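Local coordinates for protein trans-2-enoyl-CoA reductase [NADH] (PDB 4GGO) that catalyses the NADH-dependent reduction of the carbon-carbon double bond of trans-2-enoyl-CoA substrates such as crotonyl-CoA in fatty acid synthesis, at residues K176-E184 / L371-L379; Y234-Y244 / V287-L295. One frame throughout, in Å; residues are numbered along the deposited sequence.

Interaction 2 is nested along the chain inside the loop closed by interaction 1. The two centres are about 15 Å apart, and the contacts touch. A probable hydrogen bond runs from Val290 N to Lys176 O (2.8 Å), joining the start of helix 291-305 to strand 173-178. Pro292 packs on the same strand, with its CG 3.3 Å from Thr177 OG1. Pro292 O lies 3.8 Å from Tyr374 CE2 of helix 371-380. Interaction 2 contains Tyr244, the inferred proton donor, and Tyr234, which binds substrate. Interaction 1 is farther out: the side chain of Tyr374 is about 10 Å from that of Tyr244, but about 4 Å from that of the NAD-binding Val281.

Interaction 1: K176-E184 / L371-L379; sequences KTVDPFTGE and LAGYRHDFL
Pro180 and Phe181 lie in the turn of a beta-hairpin, between strands 173-178 and 185-190, and rest on helix 371-380. One polar bond crosses the contact. Arg375 NH1 donates to Pro180 O at 2.8 Å, with an N-H...O angle of 161°. The oxygen lies in the guanidinium plane and is met almost end-on. The Arg375 chain bends at chi3 (-62°), which turns the guanidinium back to this carbonyl while the methylenes stay beside Phe181. Arg375 CG sits over one face of the Phe181 ring in a CH-pi contact, 3.8 Å from its centroid. The rim of the same ring meets two more side chains. Leu379 CG is in the ring plane, 3.9 Å from Phe181 CZ. Phe378 CD2 is 3.7 Å from Phe181 CE2, and the two ring planes stand 73° apart. Pro180 CG approaches the Tyr374 ring obliquely, 3.5 Å from Tyr374 CD1. Leu371 reaches Val178 with its CD2 branch, 4.0 Å from CG1 of Val178, while its CD1 branch faces Gly183 CA. The turn has its own bracing: Asp179 OD1 accepts from Phe181 N (3.0 Å), an Asx turn, and also from Thr182 N. This holds the backbone just where Pro180 and Phe181 meet the helix. The far end of the Arg375 guanidinium has a second partner, since NH2 forms a salt bridge with Glu366 in helix 365-368. Leu371 packs on that helix too, Leu379 touches the loop residues Pro9 and Phe384, and Asp377 touches Phe299 of helix 291-305.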
loop_
_atom_site.group_PDB
_atom_site.type_symbol
_atom_site.label_atom_id
_atom_site.label_comp_id
_atom_site.label_asym_id
_atom_site.label_seq_id
_atom_site.Cartn_x
_atom_site.Cartn_y
_atom_site.Cartn_z
ATOM N N LYS A 176 15.214 17.262 9.233
ATOM C CA LYS A 176 14.030 18.043 9.556
ATOM C C LYS A 176 12.764 17.207 9.402
ATOM O O LYS A 176 12.790 16.129 8.817
ATOM C CB LYS A 176 13.950 19.287 8.667
ATOM C CG LYS A 176 15.049 20.308 8.931
ATOM C CD LYS A 176 14.669 21.704 8.439
ATOM C CE LYS A 176 14.887 21.875 6.942
ATOM N NZ LYS A 176 14.629 23.287 6.527
ATOM N N THR A 177 11.665 17.703 9.956
ATOM C CA THR A 177 10.357 17.086 9.778
ATOM C C THR A 177 9.305 18.143 10.069
ATOM O O THR A 177 9.632 19.239 10.520
ATOM C CB THR A 177 10.140 15.873 10.707
ATOM O OG1 THR A 177 8.920 15.209 10.351
ATOM C CG2 THR A 177 10.057 16.316 12.159
ATOM N N VAL A 178 8.044 17.821 9.815
ATOM C CA VAL A 178 6.978 18.784 10.042
ATOM C C VAL A 178 5.718 18.099 10.560
ATOM O O VAL A 178 5.369 17.000 10.128
ATOM C CB VAL A 178 6.676 19.612 8.761
ATOM C CG1 VAL A 178 6.090 18.730 7.664
ATOM C CG2 VAL A 178 5.750 20.779 9.073
ATOM N N ASP A 179 5.064 18.737 11.523
ATOM C CA ASP A 179 3.772 18.272 12.003
ATOM C C ASP A 179 2.712 18.983 11.177
ATOM O O ASP A 179 2.496 20.182 11.343
ATOM C CB ASP A 179 3.608 18.583 13.493
ATOM C CG ASP A 179 2.363 17.950 14.097
ATOM O OD1 ASP A 179 1.264 18.100 13.522
ATOM O OD2 ASP A 179 2.485 17.300 15.156
ATOM N N PRO A 180 2.049 18.240 10.277
ATOM C CA PRO A 180 1.086 18.800 9.321
ATOM C C PRO A 180 -0.134 19.427 9.991
ATOM O O PRO A 180 -0.827 20.224 9.359
ATOM C CB PRO A 180 0.665 17.578 8.498
ATOM C CG PRO A 180 0.913 16.416 9.397
ATOM C CD PRO A 180 2.147 16.775 10.165
ATOM N N PHE A 181 -0.390 19.076 11.248
ATOM C CA PHE A 181 -1.555 19.596 11.957
ATOM C C PHE A 181 -1.253 20.862 12.757
ATOM O O PHE A 181 -2.144 21.674 13.006
ATOM C CB PHE A 181 -2.164 18.521 12.860
ATOM C CG PHE A 181 -2.900 17.447 12.109
ATOM C CD1 PHE A 181 -4.200 17.654 11.681
ATOM C CD2 PHE A 181 -2.290 16.236 11.825
ATOM C CE1 PHE A 181 -4.882 16.673 10.984
ATOM C CE2 PHE A 181 -2.967 15.250 11.130
ATOM C CZ PHE A 181 -4.265 15.469 10.709
ATOM N N THR A 182 0.004 21.031 13.154
ATOM C CA THR A 182 0.410 22.214 13.908
ATOM C C THR A 182 1.285 23.133 13.060
ATOM O O THR A 182 1.407 24.325 13.345
ATOM C CB THR A 182 1.180 21.834 15.184
ATOM O OG1 THR A 182 2.410 21.192 14.826
ATOM C CG2 THR A 182 0.352 20.895 16.052
ATOM N N GLY A 183 1.894 22.570 12.021
ATOM C CA GLY A 183 2.747 23.334 11.130
ATOM C C GLY A 183 4.152 23.518 11.670
ATOM O O GLY A 183 4.954 24.252 11.095
ATOM N N GLU A 184 4.457 22.846 12.775
ATOM C CA GLU A 184 5.759 23.000 13.418
ATOM C C GLU A 184 6.854 22.183 12.738
ATOM O O GLU A 184 6.701 20.980 12.520
ATOM C CB GLU A 184 5.680 22.620 14.900
ATOM C CG GLU A 184 6.977 22.862 15.657
ATOM C CD GLU A 184 6.964 22.287 17.062
ATOM O OE1 GLU A 184 5.957 21.652 17.443
ATOM O OE2 GLU A 184 7.966 22.469 17.784
ATOM N N LEU A 371 0.590 20.905 3.295
ATOM C CA LEU A 371 0.245 20.363 4.601
ATOM C C LEU A 371 -1.232 19.993 4.635
ATOM O O LEU A 371 -1.631 19.061 5.328
ATOM C CB LEU A 371 0.567 21.369 5.708
ATOM C CG LEU A 371 2.047 21.687 5.927
ATOM C CD1 LEU A 371 2.228 22.604 7.127
ATOM C CD2 LEU A 371 2.854 20.408 6.098
ATOM N N ALA A 372 -2.036 20.731 3.876
ATOM C CA ALA A 372 -3.463 20.451 3.763
ATOM C C ALA A 372 -3.699 19.090 3.120
ATOM O O ALA A 372 -4.514 18.300 3.597
ATOM C CB ALA A 372 -4.156 21.545 2.964
ATOM N N GLY A 373 -2.982 18.821 2.033
ATOM C CA GLY A 373 -3.070 17.541 1.357
ATOM C C GLY A 373 -2.593 16.403 2.241
ATOM O O GLY A 373 -3.143 15.302 2.203
ATOM N N TYR A 374 -1.566 16.672 3.041
ATOM C CA TYR A 374 -1.022 15.672 3.954
ATOM C C TYR A 374 -2.048 15.317 5.024
ATOM O O TYR A 374 -2.264 14.141 5.318
ATOM C CB TYR A 374 0.264 16.183 4.608
ATOM C CG TYR A 374 1.107 15.106 5.257
ATOM C CD1 TYR A 374 0.727 14.528 6.463
ATOM C CD2 TYR A 374 2.291 14.676 4.672
ATOM C CE1 TYR A 374 1.494 13.548 7.061
ATOM C CE2 TYR A 374 3.068 13.696 5.264
ATOM C CZ TYR A 374 2.664 13.136 6.459
ATOM O OH TYR A 374 3.429 12.161 7.056
ATOM N N ARG A 375 -2.670 16.338 5.610
ATOM C CA ARG A 375 -3.690 16.127 6.635
ATOM C C ARG A 375 -4.851 15.308 6.086
ATOM O O ARG A 375 -5.377 14.427 6.765
ATOM C CB ARG A 375 -4.209 17.462 7.177
ATOM C CG ARG A 375 -3.210 18.231 8.025
ATOM C CD ARG A 375 -3.874 19.411 8.722
ATOM N NE ARG A 375 -4.422 20.379 7.776
ATOM C CZ ARG A 375 -3.756 21.433 7.318
ATOM N NH1 ARG A 375 -2.511 21.656 7.715
ATOM N NH2 ARG A 375 -4.334 22.264 6.462
ATOM N N HIS A 376 -5.242 15.602 4.850
ATOM C CA HIS A 376 -6.344 14.893 4.212
ATOM C C HIS A 376 -6.030 13.413 4.022
ATOM O O HIS A 376 -6.841 12.557 4.364
ATOM C CB HIS A 376 -6.694 15.525 2.865
ATOM C CG HIS A 376 -7.770 14.796 2.123
ATOM N ND1 HIS A 376 -9.089 14.806 2.525
ATOM C CD2 HIS A 376 -7.721 14.019 1.015
ATOM C CE1 HIS A 376 -9.807 14.075 1.691
ATOM N NE2 HIS A 376 -9.001 13.585 0.766
ATOM N N ASP A 377 -4.853 13.118 3.477
ATOM C CA ASP A 377 -4.453 11.734 3.237
ATOM C C ASP A 377 -4.348 10.942 4.536
ATOM O O ASP A 377 -4.752 9.780 4.599
ATOM C CB ASP A 377 -3.131 11.671 2.470
ATOM C CG ASP A 377 -3.277 12.098 1.024
ATOM O OD1 ASP A 377 -4.430 12.212 0.552
ATOM O OD2 ASP A 377 -2.245 12.310 0.355
ATOM N N PHE A 378 -3.806 11.579 5.568
ATOM C CA PHE A 378 -3.692 10.955 6.881
ATOM C C PHE A 378 -5.066 10.647 7.465
ATOM O O PHE A 378 -5.282 9.580 8.041
ATOM C CB PHE A 378 -2.908 11.865 7.832
ATOM C CG PHE A 378 -2.774 11.318 9.225
ATOM C CD1 PHE A 378 -1.795 10.386 9.526
ATOM C CD2 PHE A 378 -3.625 11.741 10.235
ATOM C CE1 PHE A 378 -1.667 9.882 10.808
ATOM C CE2 PHE A 378 -3.502 11.240 11.519
ATOM C CZ PHE A 378 -2.522 10.310 11.805
ATOM N N LEU A 379 -5.993 11.586 7.308
ATOM C CA LEU A 379 -7.332 11.455 7.873
ATOM C C LEU A 379 -8.241 10.540 7.054
ATOM O O LEU A 379 -9.048 9.798 7.613
ATOM C CB LEU A 379 -7.981 12.831 8.034
ATOM C CG LEU A 379 -7.427 13.712 9.157
ATOM C CD1 LEU A 379 -8.064 15.091 9.123
ATOM C CD2 LEU A 379 -7.645 13.051 10.510
#

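Interaction 2: Y234-Y244 / V287-L295; sequences YIGPEATQALY and VIPVIPLYL
Ile288 meets two side chains of the 234-244 segment. Its CG2 packs on Leu243 CD1 at 3.6 Å, while its CD1 comes to 3.5 Å from Tyr244 OH. Pro289 adds a looser contact with Leu243 through CD. Val290 occupies the N-cap position of helix 291-305. Its CG1, anti to the backbone N (chi1 -178°), reaches both Ala239 CB (3.9 Å) and Thr240 CG2 (3.8 Å). Ile291 CD1 touches both Thr240 CG2 and Tyr244 CE2, and meets the Tyr244 ring obliquely. A turn further on, Tyr294 lays one ring face against Pro237. Pro237 CG stands over the centre of the Tyr294 ring, 3.5 Å from its centroid, 12° off the normal, in a CH-pi contact. At the edge of this ring, Tyr234 OH lies 3.4 Å from Tyr294 CE2. The hydroxyls of Tyr234 and Tyr294 both bond to Glu344, so a shared carboxylate links the two phenols. The contact thus holds the substrate-binding Tyr234 and the inferred proton donor Tyr244, consistent with a place beside the active site. With the NAD-binding Lys253, Tyr244 fits the Tyr-(Xaa)8-Lys motif of this reductase family.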
loop_
_atom_site.group_PDB
_atom_site.type_symbol
_atom_site.label_atom_id
_atom_site.label_comp_id
_atom_site.label_asym_id
_atom_site.label_seq_id
_atom_site.Cartn_x
_atom_site.Cartn_y
_atom_site.Cartn_z
ATOM N N TYR A 234 9.463 0.710 -2.051
ATOM C CA TYR A 234 9.756 2.132 -2.182
ATOM C C TYR A 234 11.260 2.370 -2.171
ATOM O O TYR A 234 11.996 1.709 -1.442
ATOM C CB TYR A 234 9.082 2.913 -1.052
ATOM C CG TYR A 234 9.176 4.418 -1.187
ATOM C CD1 TYR A 234 8.701 5.063 -2.320
ATOM C CD2 TYR A 234 9.720 5.192 -0.170
ATOM C CE1 TYR A 234 8.782 6.437 -2.446
ATOM C CE2 TYR A 234 9.799 6.566 -0.284
ATOM C CZ TYR A 234 9.327 7.184 -1.422
ATOM O OH TYR A 234 9.408 8.552 -1.539
ATOM N N ILE A 235 11.715 3.310 -2.993
ATOM C CA ILE A 235 13.134 3.638 -3.068
ATOM C C ILE A 235 13.392 5.021 -2.475
ATOM O O ILE A 235 14.341 5.214 -1.714
ATOM C CB ILE A 235 13.653 3.551 -4.518
ATOM C CG1 ILE A 235 13.762 2.087 -4.949
ATOM C CG2 ILE A 235 15.004 4.229 -4.654
ATOM C CD1 ILE A 235 14.250 1.900 -6.368
ATOM N N GLY A 236 12.536 5.977 -2.821
ATOM C CA GLY A 236 12.592 7.299 -2.223
ATOM C C GLY A 236 13.672 8.209 -2.771
ATOM O O GLY A 236 14.478 7.797 -3.605
ATOM N N PRO A 237 13.694 9.463 -2.293
ATOM C CA PRO A 237 14.637 10.492 -2.738
ATOM C C PRO A 237 16.011 10.321 -2.100
ATOM O O PRO A 237 16.190 9.474 -1.223
ATOM C CB PRO A 237 13.994 11.779 -2.225
ATOM C CG PRO A 237 13.311 11.354 -0.971
ATOM C CD PRO A 237 12.779 9.971 -1.254
ATOM N N GLU A 238 16.966 11.133 -2.543
ATOM C CA GLU A 238 18.325 11.107 -2.014
ATOM C C GLU A 238 18.370 11.377 -0.515
ATOM O O GLU A 238 19.188 10.801 0.201
ATOM C CB GLU A 238 19.193 12.135 -2.740
ATOM C CG GLU A 238 19.546 11.754 -4.164
ATOM C CD GLU A 238 20.532 10.606 -4.224
ATOM O OE1 GLU A 238 20.457 9.804 -5.179
ATOM O OE2 GLU A 238 21.385 10.511 -3.315
ATOM N N ALA A 239 17.483 12.251 -0.049
ATOM C CA ALA A 239 17.492 12.706 1.340
ATOM C C ALA A 239 17.232 11.595 2.356
ATOM O O ALA A 239 17.634 11.704 3.516
ATOM C CB ALA A 239 16.490 13.838 1.529
ATOM N N THR A 240 16.562 10.531 1.925
ATOM C CA THR A 240 16.196 9.452 2.838
ATOM C C THR A 240 16.903 8.136 2.525
ATOM O O THR A 240 16.483 7.076 2.989
ATOM C CB THR A 240 14.673 9.212 2.844
ATOM O OG1 THR A 240 14.236 8.868 1.524
ATOM C CG2 THR A 240 13.940 10.459 3.309
ATOM N N GLN A 241 17.978 8.208 1.745
ATOM C CA GLN A 241 18.727 7.013 1.361
ATOM C C GLN A 241 19.326 6.279 2.558
ATOM O O GLN A 241 19.522 5.065 2.514
ATOM C CB GLN A 241 19.829 7.362 0.360
ATOM C CG GLN A 241 19.323 7.650 -1.040
ATOM C CD GLN A 241 20.449 7.888 -2.025
ATOM O OE1 GLN A 241 20.288 7.690 -3.229
ATOM N NE2 GLN A 241 21.598 8.320 -1.517
ATOM N N ALA A 242 19.605 7.015 3.629
ATOM C CA ALA A 242 20.183 6.430 4.837
ATOM C C ALA A 242 19.289 5.347 5.437
ATOM O O ALA A 242 19.741 4.532 6.242
ATOM C CB ALA A 242 20.470 7.514 5.867
ATOM N N LEU A 243 18.022 5.342 5.037
ATOM C CA LEU A 243 17.063 4.356 5.522
ATOM C C LEU A 243 16.625 3.395 4.421
ATOM O O LEU A 243 16.735 2.179 4.569
ATOM C CB LEU A 243 15.838 5.058 6.107
ATOM C CG LEU A 243 16.132 6.081 7.204
ATOM C CD1 LEU A 243 14.855 6.755 7.668
ATOM C CD2 LEU A 243 16.843 5.418 8.370
ATOM N N TYR A 244 16.133 3.949 3.316
ATOM C CA TYR A 244 15.537 3.144 2.252
ATOM C C TYR A 244 16.564 2.465 1.351
ATOM O O TYR A 244 16.250 1.485 0.678
ATOM C CB TYR A 244 14.580 3.993 1.413
ATOM C CG TYR A 244 13.350 4.449 2.166
ATOM C CD1 TYR A 244 12.245 3.619 2.292
ATOM C CD2 TYR A 244 13.293 5.709 2.745
ATOM C CE1 TYR A 244 11.119 4.028 2.978
ATOM C CE2 TYR A 244 12.171 6.128 3.432
ATOM C CZ TYR A 244 11.088 5.285 3.544
ATOM O OH TYR A 244 9.969 5.700 4.227
ATOM N N VAL A 287 7.186 9.131 12.317
ATOM C CA VAL A 287 8.391 8.912 13.113
ATOM C C VAL A 287 9.664 8.870 12.270
ATOM O O VAL A 287 10.771 8.830 12.806
ATOM C CB VAL A 287 8.295 7.620 13.951
ATOM C CG1 VAL A 287 7.154 7.722 14.951
ATOM C CG2 VAL A 287 8.117 6.411 13.047
ATOM N N ILE A 288 9.507 8.882 10.950
ATOM C CA ILE A 288 10.654 8.854 10.053
ATOM C C ILE A 288 11.155 10.266 9.770
ATOM O O ILE A 288 10.382 11.123 9.345
ATOM C CB ILE A 288 10.308 8.184 8.714
ATOM C CG1 ILE A 288 9.685 6.808 8.942
ATOM C CG2 ILE A 288 11.548 8.064 7.851
ATOM C CD1 ILE A 288 9.241 6.124 7.661
ATOM N N PRO A 289 12.452 10.514 10.010
ATOM C CA PRO A 289 13.040 11.826 9.720
ATOM C C PRO A 289 12.952 12.158 8.234
ATOM O O PRO A 289 13.068 11.253 7.409
ATOM C CB PRO A 289 14.503 11.655 10.141
ATOM C CG PRO A 289 14.491 10.523 11.117
ATOM C CD PRO A 289 13.422 9.596 10.630
ATOM N N VAL A 290 12.730 13.435 7.925
ATOM C CA VAL A 290 12.648 13.954 6.552
ATOM C C VAL A 290 11.334 13.633 5.826
ATOM O O VAL A 290 10.748 14.511 5.191
ATOM C CB VAL A 290 13.869 13.551 5.680
ATOM C CG1 VAL A 290 13.761 14.160 4.289
ATOM C CG2 VAL A 290 15.167 13.978 6.352
ATOM N N ILE A 291 10.873 12.390 5.938
ATOM C CA ILE A 291 9.710 11.907 5.179
ATOM C C ILE A 291 8.457 12.807 5.157
ATOM O O ILE A 291 7.933 13.089 4.079
ATOM C CB ILE A 291 9.340 10.443 5.553
ATOM C CG1 ILE A 291 10.298 9.469 4.869
ATOM C CG2 ILE A 291 7.908 10.121 5.153
ATOM C CD1 ILE A 291 10.280 9.555 3.357
ATOM N N PRO A 292 7.977 13.266 6.329
ATOM C CA PRO A 292 6.772 14.105 6.288
ATOM C C PRO A 292 6.996 15.433 5.569
ATOM O O PRO A 292 6.094 15.912 4.881
ATOM C CB PRO A 292 6.473 14.358 7.770
ATOM C CG PRO A 292 7.124 13.227 8.483
ATOM C CD PRO A 292 8.382 12.978 7.716
ATOM N N LEU A 293 8.181 16.013 5.728
ATOM C CA LEU A 293 8.513 17.265 5.058
ATOM C C LEU A 293 8.689 17.042 3.562
ATOM O O LEU A 293 8.274 17.865 2.748
ATOM C CB LEU A 293 9.785 17.878 5.647
ATOM C CG LEU A 293 10.279 19.153 4.960
ATOM C CD1 LEU A 293 9.225 20.248 5.035
ATOM C CD2 LEU A 293 11.591 19.625 5.566
ATOM N N TYR A 294 9.317 15.926 3.208
ATOM C CA TYR A 294 9.507 15.563 1.811
ATOM C C TYR A 294 8.172 15.354 1.102
ATOM O O TYR A 294 7.938 15.917 0.031
ATOM C CB TYR A 294 10.363 14.300 1.698
ATOM C CG TYR A 294 10.353 13.686 0.318
ATOM C CD1 TYR A 294 10.986 14.316 -0.747
ATOM C CD2 TYR A 294 9.716 12.475 0.078
ATOM C CE1 TYR A 294 10.982 13.761 -2.013
ATOM C CE2 TYR A 294 9.707 11.910 -1.187
ATOM C CZ TYR A 294 10.341 12.560 -2.228
ATOM O OH TYR A 294 10.339 12.007 -3.488
ATOM N N LEU A 295 7.303 14.548 1.709
ATOM C CA LEU A 295 5.993 14.245 1.134
ATOM C C LEU A 295 5.132 15.491 0.973
ATOM O O LEU A 295 4.489 15.675 -0.057
ATOM C CB LEU A 295 5.254 13.212 1.987
ATOM C CG LEU A 295 5.800 11.785 1.953
ATOM C CD1 LEU A 295 5.021 10.898 2.903
ATOM C CD2 LEU A 295 5.753 11.230 0.539
#